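Local structure of glutamine synthetase (Streptomyces coelicolor, 4BAX) at residues D153-L167 / V199-V213. The protein belongs to the glutamine synthetase family, pairing a beta-grasp domain with a glutamine synthetase catalytic domain in a chain that assembles with nine others. Sequence-based numbering, arbitrary orientation.
Sequences DVVEAHLENCLKAGL and VARWLLYRTAEDFEV
His158 drops between Ala200, Leu203, Leu204 and Thr207 as a knob into a hole, carried across by a chi1 of 171° that sets CG anti to the backbone N. Its NE2 donates to the carbonyl O of Ala200 at 3.0 Å, with that oxygen slightly out of the ring plane. Leu204 N, in the regular helix bond, reaches the same oxygen from the opposite face of the carbonyl, so two donors grip it. Leu204 covers one face of the imidazole, its CB 4.0 Å from the ring centroid in a CH-pi contact, and Cys162 SG lies over the rim of the other face.

Thr207 returns the favour, a knob among Val154, Ala157, His158 and Asn161. Its two branches divide the work: CG2 meets Ala157 CB at 3.5 Å, while OG1, which sits in the plane of the Asn161 amide, accepts a hydrogen bond from ND2 of that amide at 3.1 Å and gives its own proton to Leu203 O.

These two helices, their segments crossing at 133° with axes 9.2 Å apart, belong to the catalytic domain and pack against its beta-sheet: Val154 and Leu204 also touch strand 110-121, and Cys162 touches strand 169-174. The chain leaves helical angles at Glu212, in a Schellman motif. The Phe211 ring lies with one face over Val154 CA, 4.1 Å from the centroid, while Asp153 OD2 comes obliquely to CD2 of the ring, with carboxylate and ring planes 69° apart. Toward the other end, Leu167 CD1 rests on Ala200 CB at 3.7 Å and also meets Leu203 CD1.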
# COMPACT_ATOMS: atom_id res chain seq x y z
N ASP A 153 -4.46 3.08 -26.57
CA ASP A 153 -4.96 1.72 -26.69
C ASP A 153 -6.50 1.72 -26.83
O ASP A 153 -7.04 0.99 -27.66
CB ASP A 153 -4.49 0.85 -25.51
CG ASP A 153 -4.72 1.52 -24.16
OD1 ASP A 153 -4.97 2.75 -24.12
OD2 ASP A 153 -4.64 0.81 -23.13
N VAL A 154 -7.20 2.57 -26.07
CA VAL A 154 -8.66 2.70 -26.18
C VAL A 154 -9.04 3.26 -27.55
O VAL A 154 -9.95 2.75 -28.21
CB VAL A 154 -9.25 3.66 -25.09
CG1 VAL A 154 -10.79 3.56 -25.11
CG2 VAL A 154 -8.77 3.33 -23.68
N VAL A 155 -8.33 4.29 -27.97
CA VAL A 155 -8.63 4.96 -29.22
C VAL A 155 -8.49 4.01 -30.41
O VAL A 155 -9.34 3.99 -31.32
CB VAL A 155 -7.71 6.15 -29.40
CG1 VAL A 155 -7.90 6.74 -30.80
CG2 VAL A 155 -7.97 7.17 -28.29
N GLU A 156 -7.43 3.20 -30.40
CA GLU A 156 -7.22 2.24 -31.45
C GLU A 156 -8.26 1.15 -31.48
O GLU A 156 -8.74 0.79 -32.56
CB GLU A 156 -5.83 1.62 -31.37
CG GLU A 156 -4.70 2.60 -31.63
CD GLU A 156 -4.46 2.88 -33.14
OE1 GLU A 156 -4.85 2.06 -34.01
OE2 GLU A 156 -3.85 3.92 -33.44
N ALA A 157 -8.67 0.67 -30.30
CA ALA A 157 -9.69 -0.37 -30.24
C ALA A 157 -11.02 0.14 -30.81
O ALA A 157 -11.71 -0.56 -31.58
CB ALA A 157 -9.86 -0.85 -28.82
N HIS A 158 -11.35 1.38 -30.47
CA HIS A 158 -12.56 2.02 -30.96
C HIS A 158 -12.55 2.27 -32.48
O HIS A 158 -13.56 2.02 -33.17
CB HIS A 158 -12.78 3.31 -30.21
CG HIS A 158 -13.87 4.17 -30.77
ND1 HIS A 158 -13.62 5.33 -31.46
CD2 HIS A 158 -15.21 4.02 -30.74
CE1 HIS A 158 -14.77 5.87 -31.82
NE2 HIS A 158 -15.75 5.10 -31.39
N LEU A 159 -11.42 2.73 -33.01
CA LEU A 159 -11.35 2.98 -34.45
C LEU A 159 -11.52 1.67 -35.24
O LEU A 159 -12.29 1.62 -36.21
CB LEU A 159 -10.06 3.70 -34.82
CG LEU A 159 -9.71 3.77 -36.30
CD1 LEU A 159 -10.65 4.74 -37.02
CD2 LEU A 159 -8.27 4.20 -36.47
N GLU A 160 -10.81 0.62 -34.80
CA GLU A 160 -10.94 -0.68 -35.44
C GLU A 160 -12.37 -1.21 -35.29
O GLU A 160 -12.95 -1.74 -36.23
CB GLU A 160 -9.92 -1.67 -34.86
CG GLU A 160 -9.92 -3.07 -35.50
CD GLU A 160 -9.51 -3.05 -37.00
OE1 GLU A 160 -9.22 -1.97 -37.55
OE2 GLU A 160 -9.49 -4.13 -37.64
N ASN A 161 -12.97 -0.96 -34.13
CA ASN A 161 -14.35 -1.36 -33.90
C ASN A 161 -15.34 -0.63 -34.82
O ASN A 161 -16.26 -1.26 -35.35
CB ASN A 161 -14.71 -1.15 -32.44
CG ASN A 161 -14.24 -2.29 -31.55
OD1 ASN A 161 -13.95 -3.38 -32.05
ND2 ASN A 161 -14.17 -2.06 -30.24
N CYS A 162 -15.14 0.67 -35.03
CA CYS A 162 -16.00 1.47 -35.91
C CYS A 162 -15.91 0.98 -37.37
O CYS A 162 -16.93 0.88 -38.09
CB CYS A 162 -15.63 2.95 -35.82
SG CYS A 162 -16.18 3.79 -34.25
N LEU A 163 -14.69 0.67 -37.82
CA LEU A 163 -14.48 0.18 -39.19
C LEU A 163 -15.06 -1.22 -39.43
O LEU A 163 -15.68 -1.47 -40.47
CB LEU A 163 -12.99 0.23 -39.55
CG LEU A 163 -12.42 1.66 -39.55
CD1 LEU A 163 -10.90 1.73 -39.72
CD2 LEU A 163 -13.08 2.48 -40.66
N LYS A 164 -14.90 -2.10 -38.45
CA LYS A 164 -15.48 -3.44 -38.52
C LYS A 164 -17.00 -3.33 -38.58
O LYS A 164 -17.66 -4.13 -39.24
CB LYS A 164 -15.05 -4.27 -37.32
CG LYS A 164 -14.04 -5.34 -37.66
CD LYS A 164 -12.89 -5.32 -36.66
CE LYS A 164 -13.31 -5.77 -35.28
NZ LYS A 164 -12.42 -6.88 -34.82
N ALA A 165 -17.54 -2.33 -37.88
CA ALA A 165 -18.97 -2.01 -37.94
C ALA A 165 -19.39 -1.36 -39.27
O ALA A 165 -20.58 -1.27 -39.57
CB ALA A 165 -19.35 -1.12 -36.77
N GLY A 166 -18.41 -0.90 -40.06
CA GLY A 166 -18.69 -0.28 -41.34
C GLY A 166 -18.98 1.21 -41.36
O GLY A 166 -19.40 1.77 -42.38
N LEU A 167 -18.69 1.89 -40.26
CA LEU A 167 -18.96 3.32 -40.18
C LEU A 167 -18.01 4.17 -41.00
O LEU A 167 -16.85 3.78 -41.23
CB LEU A 167 -18.95 3.76 -38.73
CG LEU A 167 -19.78 2.91 -37.79
CD1 LEU A 167 -19.71 3.56 -36.38
CD2 LEU A 167 -21.20 2.80 -38.33
N VAL A 199 -23.95 5.58 -32.99
CA VAL A 199 -23.44 4.24 -32.85
C VAL A 199 -21.94 4.30 -32.50
O VAL A 199 -21.44 3.56 -31.64
CB VAL A 199 -23.70 3.41 -34.11
CG1 VAL A 199 -22.97 2.09 -34.01
CG2 VAL A 199 -25.21 3.19 -34.29
N ALA A 200 -21.24 5.21 -33.17
CA ALA A 200 -19.84 5.40 -32.89
C ALA A 200 -19.60 5.88 -31.44
O ALA A 200 -18.63 5.46 -30.79
CB ALA A 200 -19.20 6.35 -33.93
N ARG A 201 -20.49 6.75 -30.93
CA ARG A 201 -20.43 7.17 -29.53
C ARG A 201 -20.66 5.97 -28.64
O ARG A 201 -19.95 5.74 -27.65
CB ARG A 201 -21.48 8.24 -29.22
CG ARG A 201 -21.07 9.67 -29.59
CD ARG A 201 -22.32 10.52 -29.91
NE ARG A 201 -22.01 11.93 -30.14
CZ ARG A 201 -22.77 12.97 -29.78
NH1 ARG A 201 -23.93 12.78 -29.16
NH2 ARG A 201 -22.36 14.21 -30.05
N TRP A 202 -21.67 5.19 -28.99
CA TRP A 202 -22.00 4.04 -28.18
C TRP A 202 -20.80 3.10 -28.15
O TRP A 202 -20.46 2.54 -27.11
CB TRP A 202 -23.28 3.34 -28.68
CG TRP A 202 -23.68 2.18 -27.81
CD1 TRP A 202 -24.51 2.24 -26.72
CD2 TRP A 202 -23.25 0.81 -27.91
NE1 TRP A 202 -24.63 0.99 -26.14
CE2 TRP A 202 -23.87 0.09 -26.86
CE3 TRP A 202 -22.40 0.12 -28.79
CZ2 TRP A 202 -23.68 -1.28 -26.68
CZ3 TRP A 202 -22.22 -1.24 -28.59
CH2 TRP A 202 -22.86 -1.92 -27.55
N LEU A 203 -20.12 2.96 -29.30
CA LEU A 203 -18.94 2.11 -29.39
C LEU A 203 -17.77 2.65 -28.55
O LEU A 203 -16.97 1.85 -28.03
CB LEU A 203 -18.54 1.95 -30.85
CG LEU A 203 -19.35 0.95 -31.67
CD1 LEU A 203 -18.98 1.07 -33.15
CD2 LEU A 203 -19.13 -0.48 -31.20
N LEU A 204 -17.64 3.97 -28.44
CA LEU A 204 -16.55 4.54 -27.64
C LEU A 204 -16.70 4.23 -26.15
O LEU A 204 -15.79 3.67 -25.52
CB LEU A 204 -16.43 6.04 -27.88
CG LEU A 204 -15.35 6.73 -27.02
CD1 LEU A 204 -13.89 6.35 -27.40
CD2 LEU A 204 -15.54 8.25 -27.05
N TYR A 205 -17.89 4.52 -25.61
CA TYR A 205 -18.18 4.28 -24.21
C TYR A 205 -18.01 2.82 -23.91
O TYR A 205 -17.41 2.42 -22.92
CB TYR A 205 -19.63 4.63 -23.91
CG TYR A 205 -20.01 6.07 -24.05
CD1 TYR A 205 -19.27 7.09 -23.44
CD2 TYR A 205 -21.16 6.42 -24.75
CE1 TYR A 205 -19.68 8.42 -23.57
CE2 TYR A 205 -21.56 7.72 -24.89
CZ TYR A 205 -20.83 8.72 -24.30
OH TYR A 205 -21.27 10.02 -24.46
N ARG A 206 -18.59 2.03 -24.80
CA ARG A 206 -18.59 0.59 -24.63
C ARG A 206 -17.19 -0.04 -24.76
O ARG A 206 -16.80 -0.85 -23.91
CB ARG A 206 -19.60 -0.03 -25.59
CG ARG A 206 -19.58 -1.52 -25.70
CD ARG A 206 -20.16 -2.21 -24.51
NE ARG A 206 -20.11 -3.66 -24.66
CZ ARG A 206 -19.03 -4.39 -24.41
NH1 ARG A 206 -17.90 -3.80 -24.01
NH2 ARG A 206 -19.07 -5.71 -24.57
N THR A 207 -16.41 0.42 -25.74
CA THR A 207 -15.03 -0.05 -25.91
C THR A 207 -14.19 0.32 -24.68
O THR A 207 -13.40 -0.50 -24.18
CB THR A 207 -14.38 0.54 -27.18
OG1 THR A 207 -15.14 0.13 -28.31
CG2 THR A 207 -12.96 0.04 -27.37
N ALA A 208 -14.40 1.54 -24.16
CA ALA A 208 -13.63 2.06 -23.03
C ALA A 208 -13.91 1.29 -21.72
O ALA A 208 -13.07 1.25 -20.82
CB ALA A 208 -13.87 3.56 -22.85
N GLU A 209 -15.07 0.64 -21.65
CA GLU A 209 -15.40 -0.18 -20.49
C GLU A 209 -14.37 -1.27 -20.26
O GLU A 209 -14.01 -1.56 -19.12
CB GLU A 209 -16.77 -0.84 -20.66
CG GLU A 209 -17.93 0.12 -20.52
CD GLU A 209 -19.26 -0.55 -20.84
OE1 GLU A 209 -19.33 -1.79 -20.85
OE2 GLU A 209 -20.25 0.18 -21.10
N ASP A 210 -13.87 -1.86 -21.34
CA ASP A 210 -12.88 -2.93 -21.26
C ASP A 210 -11.53 -2.48 -20.72
O ASP A 210 -10.81 -3.25 -20.07
CB ASP A 210 -12.74 -3.64 -22.62
CG ASP A 210 -13.99 -4.39 -23.02
OD1 ASP A 210 -14.72 -4.86 -22.13
OD2 ASP A 210 -14.27 -4.48 -24.24
N PHE A 211 -11.22 -1.20 -20.95
CA PHE A 211 -9.98 -0.62 -20.48
C PHE A 211 -10.14 0.08 -19.14
O PHE A 211 -9.21 0.70 -18.64
CB PHE A 211 -9.46 0.38 -21.51
CG PHE A 211 -9.11 -0.25 -22.83
CD1 PHE A 211 -10.09 -0.42 -23.82
CD2 PHE A 211 -7.81 -0.66 -23.11
CE1 PHE A 211 -9.77 -0.99 -25.05
CE2 PHE A 211 -7.50 -1.24 -24.34
CZ PHE A 211 -8.48 -1.40 -25.31
N GLU A 212 -11.34 -0.01 -18.56
CA GLU A 212 -11.63 0.62 -17.26
C GLU A 212 -11.43 2.12 -17.26
O GLU A 212 -11.01 2.67 -16.25
CB GLU A 212 -10.82 -0.00 -16.13
CG GLU A 212 -11.24 -1.37 -15.72
CD GLU A 212 -10.26 -1.98 -14.75
OE1 GLU A 212 -9.04 -1.63 -14.79
OE2 GLU A 212 -10.71 -2.80 -13.92
N VAL A 213 -11.76 2.79 -18.37
CA VAL A 213 -11.70 4.25 -18.40
C VAL A 213 -13.03 4.78 -18.89
O VAL A 213 -13.87 4.02 -19.36
CB VAL A 213 -10.54 4.82 -19.28
CG1 VAL A 213 -9.19 4.18 -18.91
CG2 VAL A 213 -10.85 4.65 -20.77